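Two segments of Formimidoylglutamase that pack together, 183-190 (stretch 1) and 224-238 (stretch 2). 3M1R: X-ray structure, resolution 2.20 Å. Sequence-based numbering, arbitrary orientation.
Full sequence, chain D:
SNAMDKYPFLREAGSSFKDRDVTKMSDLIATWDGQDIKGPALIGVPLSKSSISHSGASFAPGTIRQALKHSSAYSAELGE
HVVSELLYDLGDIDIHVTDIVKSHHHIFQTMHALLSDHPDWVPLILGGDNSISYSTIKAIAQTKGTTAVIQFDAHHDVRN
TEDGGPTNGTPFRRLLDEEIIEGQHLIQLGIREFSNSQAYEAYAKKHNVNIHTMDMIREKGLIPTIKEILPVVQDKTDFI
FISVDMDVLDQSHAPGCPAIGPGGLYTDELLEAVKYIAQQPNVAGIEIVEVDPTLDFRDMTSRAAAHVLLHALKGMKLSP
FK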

# COMPACT_ATOMS: atom_id res chain seq x y z
N GLY D 183 -28.54 17.65 28.93
CA GLY D 183 -28.95 16.82 27.81
C GLY D 183 -29.71 17.55 26.72
O GLY D 183 -29.48 17.32 25.52
N GLN D 184 -30.62 18.44 27.11
CA GLN D 184 -31.43 19.14 26.12
C GLN D 184 -30.68 20.26 25.41
O GLN D 184 -31.21 20.88 24.49
CB GLN D 184 -32.72 19.67 26.73
CG GLN D 184 -32.54 20.90 27.58
CD GLN D 184 -32.41 20.58 29.05
OE1 GLN D 184 -31.96 19.49 29.41
NE2 GLN D 184 -32.81 21.51 29.90
N HIS D 185 -29.44 20.52 25.83
CA HIS D 185 -28.60 21.50 25.15
C HIS D 185 -27.61 20.83 24.23
O HIS D 185 -26.69 21.47 23.72
CB HIS D 185 -27.81 22.32 26.17
CG HIS D 185 -28.67 22.99 27.19
ND1 HIS D 185 -28.22 23.31 28.45
CD2 HIS D 185 -29.96 23.39 27.14
CE1 HIS D 185 -29.19 23.88 29.13
NE2 HIS D 185 -30.26 23.94 28.36
N LEU D 186 -27.80 19.53 24.02
CA LEU D 186 -26.93 18.71 23.19
C LEU D 186 -27.72 18.40 21.94
O LEU D 186 -28.81 17.82 22.03
CB LEU D 186 -26.60 17.40 23.91
CG LEU D 186 -25.25 16.70 23.68
CD1 LEU D 186 -25.38 15.20 23.87
CD2 LEU D 186 -24.68 17.00 22.32
N ILE D 187 -27.19 18.79 20.79
CA ILE D 187 -27.79 18.42 19.51
C ILE D 187 -26.88 17.43 18.76
O ILE D 187 -25.78 17.79 18.32
CB ILE D 187 -28.04 19.67 18.64
CG1 ILE D 187 -29.02 20.60 19.35
CG2 ILE D 187 -28.61 19.29 17.31
CD1 ILE D 187 -29.01 21.96 18.77
N GLN D 188 -27.33 16.19 18.63
CA GLN D 188 -26.56 15.17 17.93
C GLN D 188 -27.05 15.08 16.51
O GLN D 188 -28.22 14.82 16.27
CB GLN D 188 -26.68 13.80 18.61
CG GLN D 188 -26.26 13.79 20.07
CD GLN D 188 -26.21 12.38 20.66
OE1 GLN D 188 -27.13 11.58 20.46
NE2 GLN D 188 -25.15 12.08 21.40
N LEU D 189 -26.14 15.30 15.56
CA LEU D 189 -26.52 15.35 14.15
C LEU D 189 -25.81 14.22 13.42
O LEU D 189 -24.59 14.11 13.48
CB LEU D 189 -26.13 16.71 13.54
CG LEU D 189 -26.79 17.97 14.10
CD1 LEU D 189 -26.06 19.23 13.64
CD2 LEU D 189 -28.27 18.05 13.70
N GLY D 190 -26.59 13.38 12.74
CA GLY D 190 -26.04 12.32 11.90
C GLY D 190 -26.07 10.93 12.50
O GLY D 190 -25.44 10.01 11.96
N PRO D 224 -31.86 22.80 6.99
CA PRO D 224 -33.18 22.98 7.61
C PRO D 224 -33.30 22.26 8.96
O PRO D 224 -33.91 22.79 9.89
CB PRO D 224 -34.13 22.36 6.58
CG PRO D 224 -33.42 22.53 5.28
CD PRO D 224 -31.96 22.30 5.61
N THR D 225 -32.72 21.08 9.09
CA THR D 225 -32.77 20.37 10.36
C THR D 225 -32.16 21.22 11.48
O THR D 225 -32.70 21.27 12.59
CB THR D 225 -32.04 19.02 10.31
OG1 THR D 225 -32.77 18.12 9.46
CG2 THR D 225 -31.96 18.42 11.70
N ILE D 226 -31.05 21.89 11.19
CA ILE D 226 -30.38 22.74 12.17
C ILE D 226 -31.17 24.01 12.50
O ILE D 226 -31.20 24.45 13.65
CB ILE D 226 -28.97 23.10 11.70
CG1 ILE D 226 -28.09 21.86 11.64
CG2 ILE D 226 -28.34 24.12 12.62
CD1 ILE D 226 -26.69 22.16 11.15
N LYS D 227 -31.79 24.61 11.49
CA LYS D 227 -32.60 25.81 11.73
C LYS D 227 -33.77 25.47 12.63
O LYS D 227 -34.18 26.27 13.47
CB LYS D 227 -33.09 26.41 10.41
CG LYS D 227 -32.03 27.19 9.67
CD LYS D 227 -32.41 27.36 8.22
CE LYS D 227 -31.43 28.29 7.51
NZ LYS D 227 -31.87 28.58 6.11
N GLU D 228 -34.30 24.27 12.46
CA GLU D 228 -35.43 23.80 13.24
C GLU D 228 -35.07 23.64 14.72
O GLU D 228 -35.89 23.90 15.59
CB GLU D 228 -35.94 22.48 12.65
CG GLU D 228 -37.36 22.09 13.05
CD GLU D 228 -38.00 21.13 12.06
OE1 GLU D 228 -38.75 20.23 12.50
OE2 GLU D 228 -37.76 21.26 10.84
N ILE D 229 -33.84 23.23 15.01
CA ILE D 229 -33.47 22.92 16.39
C ILE D 229 -32.56 23.94 17.08
O ILE D 229 -32.64 24.13 18.29
CB ILE D 229 -32.77 21.54 16.48
CG1 ILE D 229 -32.73 21.07 17.94
CG2 ILE D 229 -31.37 21.60 15.90
CD1 ILE D 229 -34.05 21.22 18.65
N LEU D 230 -31.67 24.59 16.32
CA LEU D 230 -30.67 25.45 16.96
C LEU D 230 -31.29 26.64 17.73
O LEU D 230 -30.89 26.91 18.87
CB LEU D 230 -29.62 25.91 15.95
CG LEU D 230 -28.45 26.68 16.58
CD1 LEU D 230 -27.81 25.85 17.67
CD2 LEU D 230 -27.42 27.07 15.52
N PRO D 231 -32.25 27.35 17.11
CA PRO D 231 -32.88 28.49 17.78
C PRO D 231 -33.42 28.15 19.15
O PRO D 231 -33.28 28.95 20.08
CB PRO D 231 -34.03 28.84 16.84
CG PRO D 231 -33.48 28.52 15.49
CD PRO D 231 -32.67 27.25 15.70
N VAL D 232 -34.04 26.98 19.29
CA VAL D 232 -34.61 26.60 20.58
C VAL D 232 -33.50 26.47 21.61
O VAL D 232 -33.64 26.90 22.76
CB VAL D 232 -35.35 25.27 20.48
CG1 VAL D 232 -36.19 25.05 21.73
CG2 VAL D 232 -36.21 25.23 19.24
N VAL D 233 -32.39 25.87 21.20
CA VAL D 233 -31.29 25.59 22.11
C VAL D 233 -30.51 26.84 22.50
O VAL D 233 -30.12 27.00 23.66
CB VAL D 233 -30.36 24.53 21.51
CG1 VAL D 233 -29.09 24.40 22.34
CG2 VAL D 233 -31.09 23.18 21.42
N GLN D 234 -30.28 27.72 21.52
CA GLN D 234 -29.62 29.01 21.74
C GLN D 234 -30.32 29.84 22.80
O GLN D 234 -29.69 30.63 23.50
CB GLN D 234 -29.56 29.82 20.44
CG GLN D 234 -28.69 29.23 19.35
CD GLN D 234 -27.75 30.25 18.73
OE1 GLN D 234 -27.88 30.59 17.55
NE2 GLN D 234 -26.80 30.75 19.52
N ASP D 235 -31.64 29.65 22.89
CA ASP D 235 -32.48 30.43 23.80
C ASP D 235 -32.28 29.98 25.25
O ASP D 235 -32.65 30.69 26.18
CB ASP D 235 -33.96 30.29 23.42
CG ASP D 235 -34.37 31.24 22.29
OD1 ASP D 235 -33.54 32.07 21.86
OD2 ASP D 235 -35.53 31.15 21.84
N LYS D 236 -31.71 28.80 25.43
CA LYS D 236 -31.50 28.25 26.77
C LYS D 236 -30.03 28.29 27.16
O LYS D 236 -29.67 27.78 28.22
CB LYS D 236 -31.99 26.80 26.85
CG LYS D 236 -33.41 26.56 26.40
CD LYS D 236 -33.72 25.07 26.48
CE LYS D 236 -35.05 24.73 25.83
NZ LYS D 236 -35.27 23.25 25.76
N THR D 237 -29.19 28.86 26.31
CA THR D 237 -27.74 28.79 26.51
C THR D 237 -27.01 30.09 26.15
O THR D 237 -27.54 30.94 25.41
CB THR D 237 -27.11 27.62 25.74
OG1 THR D 237 -27.39 27.77 24.34
CG2 THR D 237 -27.70 26.30 26.21
N ASP D 238 -25.80 30.22 26.66
CA ASP D 238 -25.00 31.42 26.44
C ASP D 238 -23.98 31.25 25.32
O ASP D 238 -23.62 32.22 24.67
CB ASP D 238 -24.29 31.82 27.73
CG ASP D 238 -25.22 32.48 28.72
OD1 ASP D 238 -26.10 33.25 28.29
OD2 ASP D 238 -25.06 32.23 29.93

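The centre of the contact is Ile187, whose CA-to-CB bond points toward the helix and whose m,t rotamer extends CD1 into a pocket of three apolar side chains. Ile187 CD1 lies 3.6 Å from Val233 CG2, 3.7 Å from Ile229 CG2 and 4.2 Å from Leu230 CD1, all van der Waals distances. One strand residue thus meets successive turns of the helix, as suits axes running nearly antiparallel (165°) with a closest approach of 9.8 Å. Strand alternation brings Leu189 to the same side, while Leu186 points away. Leu189 CD1 packs 3.9 Å from Ile226 CG1, and Leu189 CD2 reaches to 4.2 Å from Thr225 CG2.

Toward the other end the backbones draw together: the CA atoms of Leu189 and Ile226 are 8.6 Å apart, those of His185 and Val233 only 5.8 Å. Here Val233 CG2 also touches the backbone, 3.8 Å from Gln184 O. Thr237 CG2 sits over one face of the His185 imidazole, 3.7 Å from the ring centroid and 15° off its normal, a CH-pi contact. The hydrogen bond from Thr237 OG1 to Val233 O (2.9 Å) ties down the threonine side chain. At the polar edge, Lys236 CB approaches His185 NE2 obliquely at 3.7 Å, and Lys236 NZ lies 4.0 Å from Gln184 CG. No hydrogen bond crosses between the stretches.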